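Local coordinates for protein alkyl hydroperoxide reductase/ Thiol specific antioxidant/ Mal allergen (Burkholderia ambifaria, PDB 5ENU) that probably reduces hydrogen peroxide and organic hydroperoxides through a reactive cysteine thiol, as a peroxiredoxin of the AhpC/TSA family with a thioredoxin-like fold, at residues 152-155 against 156-160; 32-36 against 37-41; 65-69 against 70-74. All coordinates share one frame; numbering follows the deposited sequence.

Interaction 1 (152-155 against 156-160)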
loop_
_atom_site.group_PDB
_atom_site.type_symbol
_atom_site.label_atom_id
_atom_site.label_comp_id
_atom_site.label_asym_id
_atom_site.label_seq_id
_atom_site.Cartn_x
_atom_site.Cartn_y
_atom_site.Cartn_z
ATOM N N ASP A 152 -8.102 0.693 11.799
ATOM C CA ASP A 152 -8.641 1.713 12.709
ATOM C C ASP A 152 -7.625 2.828 12.937
ATOM O O ASP A 152 -7.972 4.016 12.924
ATOM C CB ASP A 152 -8.975 1.087 14.071
ATOM C CG ASP A 152 -10.209 0.192 14.043
ATOM O OD1 ASP A 152 -10.361 -0.610 14.993
ATOM O OD2 ASP A 152 -11.033 0.295 13.112
ATOM N N ASP A 153 -6.360 2.454 13.188
ATOM C CA ASP A 153 -5.314 3.445 13.409
ATOM C C ASP A 153 -5.102 4.306 12.172
ATOM O O ASP A 153 -4.909 5.522 12.281
ATOM C CB ASP A 153 -3.995 2.749 13.771
ATOM C CG ASP A 153 -4.036 2.044 15.124
ATOM O OD1 ASP A 153 -4.909 2.356 15.959
ATOM O OD2 ASP A 153 -3.150 1.191 15.371
ATOM N N VAL A 154 -5.087 3.691 10.989
ATOM C CA VAL A 154 -4.875 4.471 9.776
ATOM C C VAL A 154 -6.039 5.432 9.554
ATOM O O VAL A 154 -5.831 6.596 9.185
ATOM C CB VAL A 154 -4.619 3.552 8.572
ATOM C CG1 VAL A 154 -4.434 4.359 7.283
ATOM C CG2 VAL A 154 -3.402 2.676 8.827
ATOM N N LEU A 155 -7.278 4.981 9.810
ATOM C CA LEU A 155 -8.419 5.879 9.635
ATOM C C LEU A 155 -8.329 7.059 10.595
ATOM O O LEU A 155 -8.572 8.207 10.204
ATOM C CB LEU A 155 -9.740 5.136 9.832
ATOM C CG LEU A 155 -11.002 6.005 9.694
ATOM C CD1 LEU A 155 -11.133 6.690 8.330
ATOM C CD2 LEU A 155 -12.255 5.197 10.021
ATOM N N SER A 156 -7.981 6.799 11.859
ATOM C CA SER A 156 -7.813 7.897 12.807
ATOM C C SER A 156 -6.777 8.892 12.301
ATOM O O SER A 156 -6.990 10.106 12.353
ATOM C CB SER A 156 -7.410 7.351 14.178
ATOM O OG SER A 156 -8.430 6.536 14.729
ATOM N N ALA A 157 -5.657 8.396 11.774
ATOM C CA ALA A 157 -4.621 9.296 11.282
ATOM C C ALA A 157 -5.117 10.110 10.088
ATOM O O ALA A 157 -4.881 11.323 10.017
ATOM C CB ALA A 157 -3.370 8.483 10.930
ATOM N N VAL A 158 -5.834 9.465 9.159
ATOM C CA VAL A 158 -6.416 10.168 8.019
ATOM C C VAL A 158 -7.341 11.283 8.495
ATOM O O VAL A 158 -7.308 12.414 7.982
ATOM C CB VAL A 158 -7.158 9.169 7.109
ATOM C CG1 VAL A 158 -8.130 9.879 6.162
ATOM C CG2 VAL A 158 -6.151 8.316 6.298
ATOM N N GLN A 159 -8.189 10.979 9.481
ATOM C CA GLN A 159 -9.171 11.961 9.938
ATOM C C GLN A 159 -8.519 13.142 10.642
ATOM O O GLN A 159 -9.072 14.245 10.639
ATOM C CB GLN A 159 -10.199 11.282 10.842
ATOM C CG GLN A 159 -11.128 10.342 10.077
ATOM C CD GLN A 159 -11.962 9.476 10.978
ATOM O OE1 GLN A 159 -11.557 9.140 12.081
ATOM N NE2 GLN A 159 -13.130 9.090 10.499
ATOM N N ALA A 160 -7.374 12.931 11.277
ATOM C CA ALA A 160 -6.717 13.977 12.041
ATOM C C ALA A 160 -5.781 14.844 11.211
ATOM O O ALA A 160 -5.269 15.833 11.743
ATOM C CB ALA A 160 -5.903 13.372 13.187
HETATM O O HOH W 1 -6.919 4.139 16.522
#
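Leu155 turns its CG away from the backbone nitrogen (chi1 179°), while Gln159, one turn further along the same helix, sends CG to the side of its own nitrogen, anti to its carbonyl carbon (chi1 -70°) and then runs extended. The two torsions bring the end of the glutamine back over the leucine. Its amide lies across the isobutyl group, with NE2 3.8 Å from CD1 of Leu155, and the two chains pass each other at a slant. This is a van der Waals contact of an amide with methyl groups, and Gln159 CG also rests 3.3 Å from the carbonyl O of Leu155.

The backbone beneath is regular. Gln159 N donates to Leu155 O at 2.9 Å, and Val158 N to Val154 O at 2.9 Å. Ser156 N to Asp152 O and Ala157 N to Asp153 O are the other two bonds of the ladder.

On the exposed face a water gives a hydrogen to Asp153 OD1 at 2.7 Å and has a weak, longer contact with Ser156 OG in the conformer given, a doubtful link since a second is modelled. The buried face is apolar: Val154 CG1 and Val158 CG2 come within 4.4 Å, a loose i to i+4 contact. Both valines lie on Val40 of strand 38-43, and Leu155 packs on Phe66 and Lys65 of helix 50-68.

The four i+4 to i bonds make this an alpha-helix, and its polar and apolar faces make it amphipathic; here it is the C-terminal helix 150-160, laid against the central sheet of a thioredoxin-like fold.

Interaction 2 (32-36 against 37-41)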
loop_
_atom_site.group_PDB
_atom_site.type_symbol
_atom_site.label_atom_id
_atom_site.label_comp_id
_atom_site.label_asym_id
_atom_site.label_seq_id
_atom_site.Cartn_x
_atom_site.Cartn_y
_atom_site.Cartn_z
ATOM N N SER A 32 0.933 11.166 -9.132
ATOM C CA SER A 32 0.378 12.465 -9.491
ATOM C C SER A 32 -1.138 12.429 -9.670
ATOM O O SER A 32 -1.800 13.462 -9.474
ATOM C CB SER A 32 1.056 12.987 -10.751
ATOM O OG SER A 32 0.823 12.112 -11.833
ATOM N N ASP A 33 -1.711 11.265 -10.038
ATOM C CA ASP A 33 -3.169 11.120 -10.093
ATOM C C ASP A 33 -3.836 11.418 -8.751
ATOM O O ASP A 33 -5.035 11.709 -8.722
ATOM C CB ASP A 33 -3.578 9.688 -10.478
ATOM C CG ASP A 33 -3.149 9.284 -11.889
ATOM O OD1 ASP A 33 -2.956 10.155 -12.764
ATOM O OD2 ASP A 33 -3.059 8.064 -12.132
ATOM N N LEU A 34 -3.112 11.271 -7.642
ATOM C CA LEU A 34 -3.658 11.376 -6.295
ATOM C C LEU A 34 -3.488 12.768 -5.696
ATOM O O LEU A 34 -3.961 13.008 -4.581
ATOM C CB LEU A 34 -3.014 10.326 -5.373
ATOM C CG LEU A 34 -3.590 8.903 -5.393
ATOM C CD1 LEU A 34 -5.024 8.884 -4.887
ATOM C CD2 LEU A 34 -3.471 8.249 -6.774
ATOM N N LYS A 35 -2.844 13.686 -6.410
ATOM C CA LYS A 35 -2.715 15.052 -5.915
ATOM C C LYS A 35 -4.087 15.607 -5.548
ATOM O O LYS A 35 -5.069 15.411 -6.271
ATOM C CB LYS A 35 -2.062 15.944 -6.978
ATOM C CG LYS A 35 -0.552 15.745 -7.072
ATOM C CD LYS A 35 0.123 16.783 -7.963
ATOM C CE LYS A 35 -0.180 16.536 -9.431
ATOM N NZ LYS A 35 0.744 17.314 -10.323
ATOM N N GLY A 36 -4.158 16.277 -4.394
ATOM C CA GLY A 36 -5.412 16.815 -3.905
ATOM C C GLY A 36 -6.224 15.858 -3.060
ATOM O O GLY A 36 -7.266 16.267 -2.516
ATOM N N ARG A 37 -5.785 14.598 -2.943
ATOM C CA ARG A 37 -6.417 13.612 -2.080
ATOM C C ARG A 37 -5.360 13.017 -1.168
ATOM O O ARG A 37 -4.182 12.944 -1.524
ATOM C CB ARG A 37 -7.014 12.445 -2.890
ATOM C CG ARG A 37 -8.293 12.772 -3.643
ATOM C CD ARG A 37 -8.810 11.567 -4.421
ATOM N NE ARG A 37 -8.027 11.308 -5.624
ATOM C CZ ARG A 37 -8.170 10.229 -6.390
ATOM N NH1 ARG A 37 -9.066 9.306 -6.073
ATOM N NH2 ARG A 37 -7.416 10.071 -7.468
ATOM N N LYS A 38 -5.783 12.603 0.018
ATOM C CA LYS A 38 -4.910 11.779 0.834
ATOM C C LYS A 38 -4.834 10.386 0.219
ATOM O O LYS A 38 -5.790 9.906 -0.402
ATOM C CB LYS A 38 -5.481 11.689 2.248
ATOM C CG LYS A 38 -5.725 13.074 2.916
ATOM C CD LYS A 38 -6.700 12.957 4.090
ATOM C CE LYS A 38 -7.143 14.310 4.604
ATOM N NZ LYS A 38 -8.097 14.204 5.745
ATOM N N LEU A 39 -3.681 9.747 0.380
ATOM C CA LEU A 39 -3.446 8.398 -0.133
ATOM C C LEU A 39 -2.954 7.506 0.998
ATOM O O LEU A 39 -1.927 7.800 1.624
ATOM C CB LEU A 39 -2.427 8.405 -1.274
ATOM C CG LEU A 39 -1.956 7.016 -1.721
ATOM C CD1 LEU A 39 -3.136 6.200 -2.251
ATOM C CD2 LEU A 39 -0.873 7.116 -2.773
ATOM N N VAL A 40 -3.694 6.435 1.262
ATOM C CA VAL A 40 -3.232 5.338 2.096
ATOM C C VAL A 40 -2.682 4.294 1.133
ATOM O O VAL A 40 -3.448 3.667 0.387
ATOM C CB VAL A 40 -4.373 4.755 2.944
ATOM C CG1 VAL A 40 -3.908 3.487 3.673
ATOM C CG2 VAL A 40 -4.914 5.802 3.919
ATOM N N LEU A 41 -1.364 4.127 1.117
ATOM C CA LEU A 41 -0.710 3.144 0.263
ATOM C C LEU A 41 -0.280 2.014 1.189
ATOM O O LEU A 41 0.617 2.208 2.016
ATOM C CB LEU A 41 0.492 3.786 -0.421
ATOM C CG LEU A 41 1.150 2.960 -1.522
ATOM C CD1 LEU A 41 0.178 2.787 -2.698
ATOM C CD2 LEU A 41 2.472 3.612 -1.976
HETATM O O HOH W 2 -6.677 13.362 -7.023
#
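Arg37, in the conformer given, lays one face of its guanidinium on the end of Leu34. The methyl CD1 sits 3.6 Å above the guanidinium plane, displaced toward the rim, and is 3.7 Å from both CZ and NH2 of Arg37. The leucine and arginine chains meet at an oblique angle, and the bend in the arginine at chi3 (-75°) folds the flat group back over the turn.

At its edge, the same group meets Asp33 O. Arg37 NH2 donates to that carbonyl oxygen at 3.2 Å, and the oxygen lies only 3° out of the guanidinium plane, although the donor stands well above the carbonyl plane. A water accepts from Arg37 NE at 2.8 Å and gives hydrogens to Asp33 O and Lys35 O. Asp33 O thus accepts from two donors, Arg37 NH2 and the water.

Leu34 has a second neighbour, Leu39, set at about a right angle to it. Both methyls of Leu39, CD1 and CD2, approach Leu34 CG at 4.2 Å, where the strand begins. The backbone between is a type II beta turn from Leu34 to Arg37, closed by Arg37 N donating to Leu34 O at 2.9 Å. Gly36 occupies the third position with positive phi (88°), where a CB would press on the preceding carbonyl oxygen.

The Asp33 carboxylate takes no part in gripping the arginine: OD2 is 6.7 Å from Arg37 NH2 and accepts instead from Ser30 N. Within this contact the guanidinium is held by one neutral carbonyl, a water and a methyl, without a salt bridge; the side chain of Glu72 touches the arginine as well. The arginine's likely positive charge would probably polarise Asp33 O, though the bond from NH2 is rather long.

Interaction 3 (65-69 against 70-74)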
loop_
_atom_site.group_PDB
_atom_site.type_symbol
_atom_site.label_atom_id
_atom_site.label_comp_id
_atom_site.label_asym_id
_atom_site.label_seq_id
_atom_site.Cartn_x
_atom_site.Cartn_y
_atom_site.Cartn_z
ATOM N N LYS A 65 -15.719 5.672 5.057
ATOM C CA LYS A 65 -15.205 6.669 5.991
ATOM C C LYS A 65 -13.884 7.268 5.501
ATOM O O LYS A 65 -13.638 8.467 5.679
ATOM C CB LYS A 65 -15.046 6.068 7.385
ATOM C CG LYS A 65 -16.355 5.638 8.017
ATOM C CD LYS A 65 -16.137 5.304 9.486
ATOM C CE LYS A 65 -17.344 4.630 10.102
ATOM N NZ LYS A 65 -18.532 5.503 10.032
ATOM N N PHE A 66 -13.018 6.448 4.896
ATOM C CA PHE A 66 -11.815 6.987 4.273
ATOM C C PHE A 66 -12.179 7.990 3.182
ATOM O O PHE A 66 -11.620 9.094 3.120
ATOM C CB PHE A 66 -10.960 5.857 3.697
ATOM C CG PHE A 66 -10.174 5.103 4.736
ATOM C CD1 PHE A 66 -8.994 5.631 5.258
ATOM C CD2 PHE A 66 -10.611 3.865 5.202
ATOM C CE1 PHE A 66 -8.274 4.935 6.220
ATOM C CE2 PHE A 66 -9.885 3.175 6.179
ATOM C CZ PHE A 66 -8.710 3.713 6.675
ATOM N N LYS A 67 -13.141 7.627 2.328
ATOM C CA LYS A 67 -13.545 8.529 1.252
ATOM C C LYS A 67 -14.122 9.828 1.810
ATOM O O LYS A 67 -13.810 10.919 1.315
ATOM C CB LYS A 67 -14.568 7.841 0.337
ATOM C CG LYS A 67 -14.008 6.663 -0.435
ATOM C CD LYS A 67 -12.929 7.066 -1.438
ATOM C CE LYS A 67 -13.496 7.731 -2.686
ATOM N NZ LYS A 67 -14.113 6.759 -3.640
ATOM N N LYS A 68 -14.972 9.732 2.835
ATOM C CA LYS A 68 -15.543 10.934 3.423
ATOM C C LYS A 68 -14.449 11.851 3.956
ATOM O O LYS A 68 -14.573 13.082 3.894
ATOM C CB LYS A 68 -16.499 10.538 4.549
ATOM C CG LYS A 68 -17.286 11.701 5.115
ATOM C CD LYS A 68 -18.423 11.228 5.982
ATOM C CE LYS A 68 -19.349 12.377 6.360
ATOM N NZ LYS A 68 -20.643 11.889 6.945
ATOM N N ALA A 69 -13.372 11.271 4.479
ATOM C CA ALA A 69 -12.256 12.039 5.008
ATOM C C ALA A 69 -11.279 12.485 3.928
ATOM O O ALA A 69 -10.212 13.008 4.255
ATOM C CB ALA A 69 -11.546 11.260 6.122
ATOM N N GLY A 70 -11.600 12.292 2.654
ATOM C CA GLY A 70 -10.768 12.810 1.579
ATOM C C GLY A 70 -9.626 11.912 1.161
ATOM O O GLY A 70 -8.657 12.395 0.554
ATOM N N ALA A 71 -9.701 10.622 1.458
ATOM C CA ALA A 71 -8.609 9.698 1.195
ATOM C C ALA A 71 -9.007 8.635 0.183
ATOM O O ALA A 71 -10.184 8.268 0.061
ATOM C CB ALA A 71 -8.163 8.994 2.485
ATOM N N GLU A 72 -8.002 8.137 -0.535
ATOM C CA GLU A 72 -8.098 6.934 -1.346
ATOM C C GLU A 72 -7.220 5.855 -0.715
ATOM O O GLU A 72 -6.245 6.155 -0.025
ATOM C CB GLU A 72 -7.632 7.219 -2.788
ATOM C CG GLU A 72 -7.642 6.004 -3.775
ATOM C CD GLU A 72 -9.021 5.345 -3.993
ATOM O OE1 GLU A 72 -9.516 5.385 -5.141
ATOM O OE2 GLU A 72 -9.598 4.760 -3.044
ATOM N N ILE A 73 -7.593 4.595 -0.938
ATOM C CA ILE A 73 -6.819 3.428 -0.528
ATOM C C ILE A 73 -6.258 2.778 -1.786
ATOM O O ILE A 73 -6.975 2.631 -2.784
ATOM C CB ILE A 73 -7.716 2.411 0.217
ATOM C CG1 ILE A 73 -8.507 3.064 1.368
ATOM C CG2 ILE A 73 -6.908 1.225 0.712
ATOM C CD1 ILE A 73 -7.635 3.634 2.463
ATOM N N ILE A 74 -4.987 2.380 -1.739
ATOM C CA ILE A 74 -4.389 1.537 -2.769
ATOM C C ILE A 74 -3.562 0.456 -2.071
ATOM O O ILE A 74 -2.673 0.773 -1.274
ATOM C CB ILE A 74 -3.524 2.322 -3.775
ATOM C CG1 ILE A 74 -4.331 3.408 -4.491
ATOM C CG2 ILE A 74 -2.867 1.359 -4.791
ATOM C CD1 ILE A 74 -3.494 4.286 -5.413
#
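Phe66 and Ile73 make the main apolar contact. The methyl CD1 of Ile73 stands over one face of the ring, 3.8 Å from its centroid and 17° off the normal, a CH-pi contact in which the two side chains cross at about a right angle. In the isoleucine conformer given, CG1 lies anti to the carbonyl carbon (chi1 -52°), and the turn at chi2 then carries CD1 over the ring. Ala71 CB lies at the ring's edge, near its plane, and 4.4 Å from Phe66 CB.

The backbone hydrogen bonds form a Schellman motif that ends the helix. Ala71 N donates to Phe66 O at 3.0 Å, and Gly70 N to Lys67 O at 2.9 Å. Gly70 is the C-prime residue, with positive phi (86°), where a CB would collide with Ala69 O.

The remaining contacts are polar or weak. Lys67, bent at chi2, chi3 and chi4, curls back and brings CD to 3.4 Å from Ala71 O, which also receives a CA-H...O contact from Lys67. Glu72 OE2 accepts from Ile73 N at 2.9 Å through its anti lone pair and also bonds Tyr63 OH, which is bonded by Lys67 NZ too.

The motif turns the chain from helix 50-68 into strand 71-77, the closing strand of the beta-alpha-beta unit that runs from strand 38-43 through helix 50-68. Strand 71-77 runs parallel to 38-43, while helix 150-160 packs on Phe66, Ala69 and Ala71.

Overall arrangement
Interactions 2 and 3 each lead into one of two neighbouring parallel strands, 38-43 and 71-77, their centres about 10 Å apart. Lys38 O accepts a probable hydrogen bond from Glu72 N at 2.8 Å. Interaction 1 lies about 10 Å from interaction 3 and about 15 Å from interaction 2, centre to centre. Lys38 NZ joins all three, probably bonding Ala69 O at 2.8 Å and Val158 O at 3.0 Å. They meet where helices 50-68 and 150-160 pack on strands 38-43 and 71-77. The peroxidatic cysteine of peroxiredoxins usually sits near the start of the helix after the first core strand; interaction 3, ending helix 50-68, probably lies away from it.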